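Local structure of C2 toxin component I (Clostridium botulinum, 2J3X) at residues Ser313-Glu318 with Thr414-Val419; Ser57-Phe62 with Pro405-Ile410; Ser16-Trp21 with Glu181-Leu186; Lys5-Phe10 with Asp97-Val102. The protein catalyses ADP-ribosylation, with actin the probable target, as the enzymatic component of the binary C2 toxin. The protein carries 2 engineered substitutions. All blocks are in the same frame, centred on the assembly; numbering follows the deposited sequence.

Contact 1: Ser313-Glu318 with Thr414-Val419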
# COMPACT_ATOMS: atom_id res chain seq x y z
N SER A 313 20.62 -1.03 -7.95
CA SER A 313 20.35 -0.28 -6.71
C SER A 313 19.77 1.07 -7.00
O SER A 313 20.19 1.76 -7.97
CB SER A 313 21.66 -0.08 -5.91
OG SER A 313 21.47 0.76 -4.77
N PHE A 314 18.88 1.52 -6.10
CA PHE A 314 18.34 2.87 -6.15
C PHE A 314 19.06 3.89 -5.28
O PHE A 314 18.62 5.05 -5.16
CB PHE A 314 16.84 2.81 -5.71
CG PHE A 314 15.92 2.19 -6.71
CD1 PHE A 314 15.56 2.88 -7.89
CD2 PHE A 314 15.36 0.94 -6.47
CE1 PHE A 314 14.67 2.33 -8.82
CE2 PHE A 314 14.46 0.38 -7.39
CZ PHE A 314 14.10 1.12 -8.57
N ASP A 315 20.14 3.46 -4.62
CA ASP A 315 20.85 4.35 -3.72
C ASP A 315 22.15 4.84 -4.34
O ASP A 315 22.78 4.07 -5.08
CB ASP A 315 21.17 3.59 -2.45
CG ASP A 315 19.90 3.38 -1.61
OD1 ASP A 315 19.32 4.41 -1.21
OD2 ASP A 315 19.51 2.22 -1.45
N LYS A 316 22.53 6.06 -3.96
CA LYS A 316 23.83 6.63 -4.38
C LYS A 316 24.49 7.27 -3.14
O LYS A 316 23.84 7.47 -2.10
CB LYS A 316 23.62 7.66 -5.50
CG LYS A 316 22.82 8.87 -5.07
CD LYS A 316 22.58 9.92 -6.18
CE LYS A 316 21.99 11.20 -5.55
NZ LYS A 316 21.91 12.42 -6.47
N LYS A 317 25.79 7.53 -3.24
CA LYS A 317 26.55 8.26 -2.19
C LYS A 317 26.66 9.75 -2.47
O LYS A 317 27.00 10.15 -3.57
CB LYS A 317 27.96 7.71 -2.05
CG LYS A 317 28.04 6.22 -1.81
CD LYS A 317 29.36 5.83 -1.14
CE LYS A 317 29.34 6.13 0.34
NZ LYS A 317 30.17 5.15 1.08
N GLU A 318 26.36 10.57 -1.46
CA GLU A 318 26.51 12.02 -1.58
C GLU A 318 27.11 12.61 -0.29
O GLU A 318 26.44 12.65 0.75
CB GLU A 318 25.16 12.68 -1.86
CG GLU A 318 25.28 14.09 -2.43
CD GLU A 318 24.28 14.32 -3.55
OE1 GLU A 318 24.40 13.65 -4.61
OE2 GLU A 318 23.37 15.17 -3.37
N THR A 414 21.95 -0.09 8.44
CA THR A 414 21.76 -0.28 7.00
C THR A 414 20.33 0.07 6.63
O THR A 414 19.41 -0.50 7.22
CB THR A 414 22.00 -1.74 6.66
OG1 THR A 414 23.31 -2.12 7.15
CG2 THR A 414 21.90 -1.99 5.16
N LYS A 415 20.16 1.03 5.71
CA LYS A 415 18.82 1.35 5.16
C LYS A 415 18.94 1.17 3.67
O LYS A 415 20.06 1.26 3.13
CB LYS A 415 18.50 2.82 5.41
CG LYS A 415 18.36 3.23 6.88
CD LYS A 415 17.72 4.59 6.98
CE LYS A 415 18.63 5.73 6.55
NZ LYS A 415 18.24 6.97 7.34
N MET A 416 17.83 0.92 2.97
CA MET A 416 17.93 0.68 1.54
C MET A 416 16.70 1.32 0.86
O MET A 416 15.56 1.15 1.34
CB MET A 416 18.02 -0.84 1.28
CG MET A 416 18.22 -1.18 -0.16
SD MET A 416 18.23 -2.96 -0.47
CE MET A 416 19.08 -3.45 0.98
N THR A 417 16.92 2.03 -0.24
CA THR A 417 15.78 2.51 -1.04
C THR A 417 15.18 1.30 -1.74
O THR A 417 15.85 0.50 -2.46
CB THR A 417 16.18 3.60 -2.04
OG1 THR A 417 16.74 4.70 -1.33
CG2 THR A 417 14.98 4.09 -2.80
N GLN A 418 13.88 1.18 -1.55
CA GLN A 418 13.13 0.08 -2.16
C GLN A 418 11.83 0.62 -2.73
O GLN A 418 11.51 1.78 -2.54
CB GLN A 418 12.80 -1.01 -1.13
CG GLN A 418 14.06 -1.44 -0.31
CD GLN A 418 13.89 -2.75 0.43
OE1 GLN A 418 12.79 -3.10 0.87
NE2 GLN A 418 14.99 -3.47 0.64
N VAL A 419 11.11 -0.23 -3.46
CA VAL A 419 9.86 0.27 -4.09
C VAL A 419 8.76 -0.71 -3.79
O VAL A 419 8.93 -1.96 -3.98
CB VAL A 419 10.02 0.46 -5.64
CG1 VAL A 419 10.92 1.74 -5.98
CG2 VAL A 419 10.50 -0.87 -6.34
O HOH W 1 18.28 0.64 -3.30
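Hydrogen bonding centres on Asp315, whose two carboxylate oxygens both grip Thr417. OD2 of Asp315 offers its syn lone pair to the backbone N of Thr417 at 2.9 Å, with an N-H...O angle of 163°. OD1 of Asp315 accepts from OG1 of Thr417 at 2.6 Å, again on the syn side but 33° out of the carboxylate plane. The Thr417 torsion explains this double grip: chi1 of -59° sets OG1 beside its own backbone N, and both donors face one carboxylate. An ordered water adds a third link, donating to Asp315 OD2 and Thr417 O while accepting from Phe314 N. Ser313 OG accepts from Asp315 N at 3.0 Å, an ST turn that leads into strand 315-318.

The apolar contacts lie alongside. CB of Phe314 touches CG2 of Thr417 at 3.7 Å, and CG1 of Val419 sits over one face of the Phe314 ring, 4.0 Å from CE2. Leu329 of helix 326-336 packs on all three of these side chains. The contact thus joins the hairpin of strands 315-318 and 321-324 to strand 414-426 of the five-stranded sheet, within the C-terminal ADP-ribosyltransferase fold, through side chains and a bridging water, without strand pairing.

Contact 2: Ser57-Phe62 with Pro405-Ile410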
# COMPACT_ATOMS: atom_id res chain seq x y z
N SER A 57 6.82 6.16 9.05
CA SER A 57 5.68 5.29 9.35
C SER A 57 5.38 4.34 8.19
O SER A 57 4.87 3.22 8.39
CB SER A 57 4.43 6.11 9.77
OG SER A 57 3.78 6.72 8.63
N THR A 58 5.70 4.78 6.96
CA THR A 58 5.57 3.89 5.77
C THR A 58 6.72 2.87 5.76
O THR A 58 6.50 1.68 5.54
CB THR A 58 5.63 4.75 4.53
OG1 THR A 58 4.45 5.59 4.52
CG2 THR A 58 5.64 3.90 3.25
N ASP A 59 7.95 3.37 5.93
CA ASP A 59 9.15 2.52 5.92
C ASP A 59 9.04 1.27 6.81
O ASP A 59 9.39 0.16 6.40
CB ASP A 59 10.37 3.31 6.42
CG ASP A 59 10.72 4.49 5.54
OD1 ASP A 59 10.27 4.57 4.39
OD2 ASP A 59 11.42 5.38 6.08
N ILE A 60 8.54 1.47 8.03
CA ILE A 60 8.44 0.36 8.99
C ILE A 60 7.45 -0.72 8.64
O ILE A 60 7.64 -1.85 9.09
CB ILE A 60 8.23 0.86 10.43
CG1 ILE A 60 6.88 1.59 10.53
CG2 ILE A 60 9.43 1.81 10.84
CD1 ILE A 60 6.66 2.31 11.85
N LEU A 61 6.44 -0.42 7.78
CA LEU A 61 5.51 -1.48 7.33
C LEU A 61 6.24 -2.49 6.42
O LEU A 61 5.76 -3.61 6.17
CB LEU A 61 4.36 -0.85 6.52
CG LEU A 61 3.59 0.28 7.23
CD1 LEU A 61 2.50 0.76 6.17
CD2 LEU A 61 2.94 -0.28 8.44
N PHE A 62 7.38 -2.04 5.84
CA PHE A 62 8.14 -2.80 4.83
C PHE A 62 9.58 -3.02 5.30
O PHE A 62 10.52 -2.99 4.51
CB PHE A 62 8.10 -2.06 3.47
CG PHE A 62 6.67 -1.84 2.99
CD1 PHE A 62 5.86 -2.93 2.59
CD2 PHE A 62 6.10 -0.55 3.10
CE1 PHE A 62 4.46 -2.68 2.21
CE2 PHE A 62 4.75 -0.33 2.76
CZ PHE A 62 3.97 -1.38 2.31
N PRO A 405 8.10 4.75 -3.79
CA PRO A 405 9.47 4.57 -3.19
C PRO A 405 9.41 4.61 -1.66
O PRO A 405 8.61 5.37 -1.08
CB PRO A 405 10.24 5.83 -3.65
CG PRO A 405 9.34 6.54 -4.59
CD PRO A 405 7.91 6.09 -4.35
N ILE A 406 10.28 3.84 -1.00
CA ILE A 406 10.37 3.87 0.44
C ILE A 406 11.81 3.71 0.83
O ILE A 406 12.67 3.41 -0.02
CB ILE A 406 9.58 2.69 1.07
CG1 ILE A 406 10.18 1.32 0.65
CG2 ILE A 406 8.07 2.77 0.71
CD1 ILE A 406 9.75 0.16 1.57
N THR A 407 12.09 3.86 2.12
CA THR A 407 13.41 3.54 2.60
C THR A 407 13.25 2.45 3.62
O THR A 407 12.82 2.76 4.75
CB THR A 407 14.03 4.78 3.30
OG1 THR A 407 14.05 5.91 2.41
CG2 THR A 407 15.42 4.48 3.82
N SER A 408 13.62 1.20 3.29
CA SER A 408 13.44 0.07 4.23
C SER A 408 14.59 0.03 5.23
O SER A 408 15.75 0.35 4.88
CB SER A 408 13.39 -1.25 3.49
OG SER A 408 13.08 -2.38 4.34
N ILE A 409 14.28 -0.34 6.48
CA ILE A 409 15.31 -0.41 7.50
C ILE A 409 15.75 -1.83 7.62
O ILE A 409 14.92 -2.71 7.95
CB ILE A 409 14.80 0.14 8.84
CG1 ILE A 409 14.62 1.66 8.73
CG2 ILE A 409 15.81 -0.16 9.92
CD1 ILE A 409 13.24 2.08 8.66
N ILE A 410 17.03 -2.12 7.31
CA ILE A 410 17.47 -3.52 7.16
C ILE A 410 18.04 -3.93 8.50
O ILE A 410 17.78 -5.04 8.98
CB ILE A 410 18.55 -3.70 6.01
CG1 ILE A 410 18.09 -3.04 4.68
CG2 ILE A 410 18.88 -5.15 5.80
CD1 ILE A 410 16.78 -3.60 4.05
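Asp59 meets Thr407 where helix 47-59 reaches strand 397-411, and the backbones are closest at the CA atoms of Asp59 and Ser408, 5.2 Å apart. Beyond Asp59 the chain keeps turning, with Leu61 N bonded to Thr58 O and Phe62 N to Asp59 O, which carries the Phe62 carbonyl round to the strand.

Two hydrogen bonds fasten the segments. Thr407 N donates to Asp59 OD1 at 3.0 Å; the bond is straight at the hydrogen (164°), yet the donor stands above the carboxylate plane. Ser408 OG donates to Phe62 O at 2.6 Å, with a C=O...donor angle of 142°. Ser63 OG reinforces this corner by bonding to both Asp59 O and Ile409 N.

Ile406 supplies the main apolar contact. Its CG1 lies between backbone N and carbonyl carbon (chi1 63°), and CD1 comes within 3.4 Å of Phe62 CB, the two side chains crossing at about a right angle. CG2 of Ile406 meets CG2 of Thr58 at 3.7 Å, while CD1 of Ile409 rests on CB of Asp59 at 3.8 Å. The contact is a buried seam between the two ADP-ribosyltransferase-like halves of the chain, consistent with the two-domain build of VIP2-type toxins.

Contact 3: Ser16-Trp21 with Glu181-Leu186. Engineered in segment 16-21: Glu20 (natural residue Lys). With SO4 (sulfate ion), chain N; SO4 (sulfate ion), chain T.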
# COMPACT_ATOMS: atom_id res chain seq x y z
N SER A 16 -11.23 31.61 10.13
CA SER A 16 -11.19 31.81 11.57
C SER A 16 -12.08 30.83 12.33
O SER A 16 -11.78 30.44 13.47
CB SER A 16 -11.62 33.25 11.92
OG SER A 16 -12.99 33.48 11.56
N GLU A 17 -13.18 30.45 11.71
CA GLU A 17 -14.04 29.49 12.34
C GLU A 17 -13.45 28.08 12.33
O GLU A 17 -13.56 27.36 13.33
CB GLU A 17 -15.40 29.48 11.69
CG GLU A 17 -16.19 30.82 11.95
CD GLU A 17 -17.45 30.92 11.10
OE1 GLU A 17 -18.02 29.89 10.68
OE2 GLU A 17 -17.92 32.07 10.83
N ALA A 18 -12.85 27.68 11.23
CA ALA A 18 -12.12 26.38 11.22
C ALA A 18 -10.99 26.43 12.23
O ALA A 18 -10.76 25.47 12.96
CB ALA A 18 -11.48 26.15 9.83
N LYS A 19 -10.28 27.58 12.29
CA LYS A 19 -9.12 27.65 13.17
C LYS A 19 -9.56 27.51 14.64
O LYS A 19 -8.94 26.76 15.40
CB LYS A 19 -8.37 28.97 12.98
CG LYS A 19 -7.06 28.95 13.74
CD LYS A 19 -6.35 30.26 13.59
CE LYS A 19 -5.01 30.03 13.00
NZ LYS A 19 -5.29 29.66 11.57
N GLU A 20 -10.64 28.19 15.03
CA GLU A 20 -11.01 28.15 16.45
C GLU A 20 -11.58 26.78 16.83
O GLU A 20 -11.38 26.30 17.96
CB GLU A 20 -11.94 29.30 16.82
CG GLU A 20 -13.31 29.20 16.22
CD GLU A 20 -14.02 30.56 16.18
OE1 GLU A 20 -13.61 31.47 16.87
OE2 GLU A 20 -15.03 30.66 15.47
N TRP A 21 -12.24 26.13 15.87
CA TRP A 21 -12.70 24.73 16.06
C TRP A 21 -11.49 23.85 16.27
O TRP A 21 -11.44 23.03 17.19
CB TRP A 21 -13.46 24.27 14.81
CG TRP A 21 -14.04 22.87 14.91
CD1 TRP A 21 -15.26 22.50 15.40
CD2 TRP A 21 -13.37 21.66 14.52
NE1 TRP A 21 -15.41 21.11 15.30
CE2 TRP A 21 -14.25 20.59 14.76
CE3 TRP A 21 -12.14 21.39 13.90
CZ2 TRP A 21 -13.90 19.24 14.48
CZ3 TRP A 21 -11.80 20.06 13.61
CH2 TRP A 21 -12.69 19.01 13.89
N GLU A 181 -2.65 28.85 8.49
CA GLU A 181 -3.83 29.04 7.64
C GLU A 181 -4.64 27.76 7.36
O GLU A 181 -5.73 27.84 6.77
CB GLU A 181 -3.45 29.71 6.32
CG GLU A 181 -2.97 31.18 6.46
CD GLU A 181 -4.05 32.17 6.93
OE1 GLU A 181 -5.15 31.75 7.37
OE2 GLU A 181 -3.78 33.39 6.85
N THR A 182 -4.10 26.62 7.77
CA THR A 182 -4.79 25.35 7.53
C THR A 182 -5.17 24.63 8.81
O THR A 182 -4.48 24.71 9.84
CB THR A 182 -4.01 24.31 6.66
OG1 THR A 182 -2.92 23.78 7.40
CG2 THR A 182 -3.54 24.89 5.31
N VAL A 183 -6.25 23.87 8.71
CA VAL A 183 -6.68 23.01 9.79
C VAL A 183 -6.92 21.63 9.19
O VAL A 183 -7.55 21.53 8.13
CB VAL A 183 -8.00 23.56 10.41
CG1 VAL A 183 -8.36 22.77 11.68
CG2 VAL A 183 -7.84 25.04 10.72
N SER A 184 -6.46 20.57 9.86
CA SER A 184 -6.58 19.21 9.30
C SER A 184 -6.89 18.19 10.38
O SER A 184 -6.50 18.33 11.56
CB SER A 184 -5.28 18.77 8.59
OG SER A 184 -4.92 19.68 7.57
N LEU A 185 -7.59 17.15 9.99
CA LEU A 185 -7.64 15.96 10.87
C LEU A 185 -6.43 15.09 10.52
O LEU A 185 -5.94 15.12 9.40
CB LEU A 185 -8.89 15.12 10.67
CG LEU A 185 -10.26 15.83 10.67
CD1 LEU A 185 -11.40 14.88 10.64
CD2 LEU A 185 -10.35 16.76 11.92
N LEU A 186 -6.01 14.29 11.49
CA LEU A 186 -4.99 13.29 11.26
C LEU A 186 -5.70 11.97 11.50
O LEU A 186 -6.35 11.79 12.54
CB LEU A 186 -3.85 13.48 12.28
CG LEU A 186 -2.67 12.54 11.97
CD1 LEU A 186 -2.04 12.88 10.63
CD2 LEU A 186 -1.65 12.64 13.09
S SO4 N . -11.67 34.85 7.90
O1 SO4 N . -12.05 36.24 8.10
O2 SO4 N . -12.13 34.23 9.13
O3 SO4 N . -12.37 34.37 6.69
O4 SO4 N . -10.24 34.76 7.74
S SO4 T . -17.20 18.04 17.24
O1 SO4 T . -17.07 18.64 18.57
O2 SO4 T . -18.42 17.22 17.25
O3 SO4 T . -17.34 19.11 16.24
O4 SO4 T . -16.06 17.17 16.94
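Trp21, which meets Leu185, has its CG anti to the backbone N (chi1 -177°), and chi2 of 88° then turns the indole; Leu185 places its own CG beside its backbone N. They touch at an edge: CD2 of Leu185 lies in the plane of the indole, 3.8 Å from CH2 and only slightly farther from CZ3, and the two side chains cross at about a right angle. Val183 has CG1 anti to its backbone N and CG2 anti to its carbonyl carbon, which aims both branches at the helix. CG2 of Val183 touches CB of Ala18 at 3.9 Å and CA of Lys19 at 3.8 Å. At Ala18 this methyl thus packs against the backbone carbonyl as well as CB.

This is helix-on-sheet packing of the N-terminal ADP-ribosyltransferase-like half: helix 15-30 lies over strand 183-187 of the mixed sheet, with the axes of the two short segments 8.7 Å apart and inclined by 40°. Trp21 also touches Val176 of the adjoining strand, and its ring meets that of Phe10.

Polar groups line the margins. The bent chain of Lys19 carries NZ to 4.7 Å from Glu181 OE1, too far for a salt bridge, and the ammonium pairs with Glu15 instead. On its pyrrole side, Trp21 NE1 donates in plane to O3 of one sulfate at 2.9 Å. A second sulfate sits near the start of the helix, where its O2 accepts from both Ser16 N, at 2.9 Å, and Ser16 OG, at 2.7 Å; both ions probably come from the crystallisation liquor.

Contact 4: Lys5-Phe10 with Asp97-Val102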
# COMPACT_ATOMS: atom_id res chain seq x y z
N LYS A 5 -27.92 16.45 13.16
CA LYS A 5 -26.43 16.50 13.26
C LYS A 5 -25.73 16.60 11.89
O LYS A 5 -25.75 15.69 11.06
CB LYS A 5 -25.86 15.33 14.10
CG LYS A 5 -26.04 13.94 13.46
CD LYS A 5 -27.52 13.65 13.18
CE LYS A 5 -27.75 13.04 11.79
NZ LYS A 5 -29.10 13.46 11.30
N GLU A 6 -25.15 17.74 11.60
CA GLU A 6 -24.54 17.88 10.30
C GLU A 6 -23.06 17.45 10.41
O GLU A 6 -22.49 17.45 11.48
CB GLU A 6 -24.72 19.28 9.72
CG GLU A 6 -26.19 19.69 9.45
CD GLU A 6 -26.65 19.41 8.04
OE1 GLU A 6 -27.89 19.36 7.80
OE2 GLU A 6 -25.79 19.25 7.17
N PRO A 7 -22.47 17.07 9.30
CA PRO A 7 -21.03 16.69 9.31
C PRO A 7 -20.12 17.90 9.61
O PRO A 7 -20.55 19.08 9.43
CB PRO A 7 -20.79 16.16 7.90
CG PRO A 7 -21.91 16.72 7.04
CD PRO A 7 -23.08 16.96 7.96
N ILE A 8 -18.90 17.62 10.08
CA ILE A 8 -17.86 18.64 10.17
C ILE A 8 -17.59 19.05 8.73
O ILE A 8 -17.27 18.19 7.87
CB ILE A 8 -16.62 18.08 10.85
CG1 ILE A 8 -16.96 17.68 12.30
CG2 ILE A 8 -15.39 19.06 10.73
CD1 ILE A 8 -16.01 16.63 12.90
N ASP A 9 -17.80 20.33 8.39
CA ASP A 9 -17.54 20.73 6.99
C ASP A 9 -17.26 22.22 7.00
O ASP A 9 -18.20 23.02 7.10
CB ASP A 9 -18.72 20.37 6.09
CG ASP A 9 -18.46 20.69 4.62
OD1 ASP A 9 -17.49 21.40 4.30
OD2 ASP A 9 -19.26 20.24 3.76
N PHE A 10 -15.98 22.56 6.93
CA PHE A 10 -15.52 23.95 6.93
C PHE A 10 -15.27 24.47 5.52
O PHE A 10 -14.78 25.58 5.36
CB PHE A 10 -14.30 24.12 7.84
CG PHE A 10 -14.67 24.10 9.28
CD1 PHE A 10 -15.29 25.22 9.85
CD2 PHE A 10 -14.44 22.96 10.08
CE1 PHE A 10 -15.71 25.21 11.19
CE2 PHE A 10 -14.88 22.97 11.45
CZ PHE A 10 -15.48 24.09 11.97
N ASP A 97 -19.61 12.74 11.01
CA ASP A 97 -18.80 12.53 9.80
C ASP A 97 -17.98 13.80 9.56
O ASP A 97 -18.32 14.86 10.09
CB ASP A 97 -19.68 12.33 8.58
CG ASP A 97 -20.41 10.99 8.54
OD1 ASP A 97 -20.26 10.13 9.45
OD2 ASP A 97 -21.11 10.80 7.52
N ALA A 98 -16.92 13.73 8.74
CA ALA A 98 -16.11 14.93 8.49
C ALA A 98 -15.85 14.91 7.00
O ALA A 98 -15.52 13.87 6.45
CB ALA A 98 -14.79 14.87 9.27
N ILE A 99 -15.99 16.07 6.37
CA ILE A 99 -15.76 16.18 4.93
C ILE A 99 -14.50 17.03 4.74
O ILE A 99 -14.34 18.07 5.37
CB ILE A 99 -16.95 16.87 4.27
CG1 ILE A 99 -18.20 15.95 4.41
CG2 ILE A 99 -16.68 17.19 2.79
CD1 ILE A 99 -19.45 16.67 4.12
N GLY A 100 -13.63 16.64 3.81
CA GLY A 100 -12.47 17.48 3.55
C GLY A 100 -11.61 16.81 2.48
O GLY A 100 -12.10 15.98 1.73
N TYR A 101 -10.36 17.23 2.38
CA TYR A 101 -9.52 16.90 1.23
C TYR A 101 -8.38 16.04 1.73
O TYR A 101 -7.61 16.47 2.62
CB TYR A 101 -8.94 18.15 0.65
CG TYR A 101 -9.96 19.14 0.16
CD1 TYR A 101 -10.89 18.77 -0.82
CD2 TYR A 101 -10.00 20.45 0.70
CE1 TYR A 101 -11.84 19.73 -1.31
CE2 TYR A 101 -10.98 21.40 0.23
CZ TYR A 101 -11.87 21.02 -0.75
OH TYR A 101 -12.83 21.91 -1.24
N VAL A 102 -8.25 14.83 1.18
CA VAL A 102 -7.14 13.99 1.63
C VAL A 102 -5.83 14.26 0.89
O VAL A 102 -5.83 14.68 -0.26
CB VAL A 102 -7.50 12.46 1.58
CG1 VAL A 102 -8.45 12.10 2.73
CG2 VAL A 102 -8.17 12.06 0.27
O HOH W 2 -14.27 20.48 6.51
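Ile8 and Ala98 form a single parallel beta bridge, their CA atoms 4.4 Å apart, with the two chains running in step from Pro7 beside Asp97 to Asp9 beside Ile99. Ile8 uses both its backbone polar atoms: its N donates to Asp97 O at 2.8 Å, and its O accepts from Ile99 N at 2.9 Å. One step on, the direct pairing gives way to a water that accepts from Phe10 N and donates to Ile99 O, with 2.7 Å from the water oxygen to the Phe10 nitrogen.

Among the side chains, Ile99 is flanked by Pro7 and Asp9. Its CD1 lies 3.8 Å from CG of Pro7, the proline ring running alongside the isoleucine in the same direction. The same CD1 is 3.6 Å from OD2 of Asp9, whose CG stands anti to the backbone N (chi1 -177°); OD1 of Asp9 bonds to Ile11 N, which helps fix the carboxylate. On the other side of the bridge, CB of Ile8 meets CB of Ala98 at 4.0 Å, and Ile8 leans on Trp21 of helix 15-30. OD2 of Asp97 forms a salt bridge with Arg167, and its OD1 accepts from Thr170 N.

Strand 98-102 pairs with strand 162-168 through Ala98 and Gly100, and with Gly150 through Tyr101. The chemistry implies that the N-terminal segment, though no regular strand, occupies the backbone edge of Ile99 beside the Tyr101 pairing and satisfies its N-H directly and its carbonyl through water.

The four contacts form two neighbouring pairs. Contacts 1 and 2, with centres 12 Å apart, share the five-stranded sheet, in which strands 397-411 and 414-426 are adjacent and joined by backbone bonds such as Ser408 N to Met416 O. Contacts 3 and 4, likewise 12 Å apart, reach the eight-stranded sheet and meet where Phe10 packs on Ala18 and Trp21. The pairs are separate, contact 1 lying about 40 Å from contact 4 between centres. Along the chain, contacts 3 and 4 interleave and close before contact 1 opens. Contact 2 spans 342 intervening residues and crosses the other three, tying the N-terminal half to the C-terminal ADP-ribosyltransferase half.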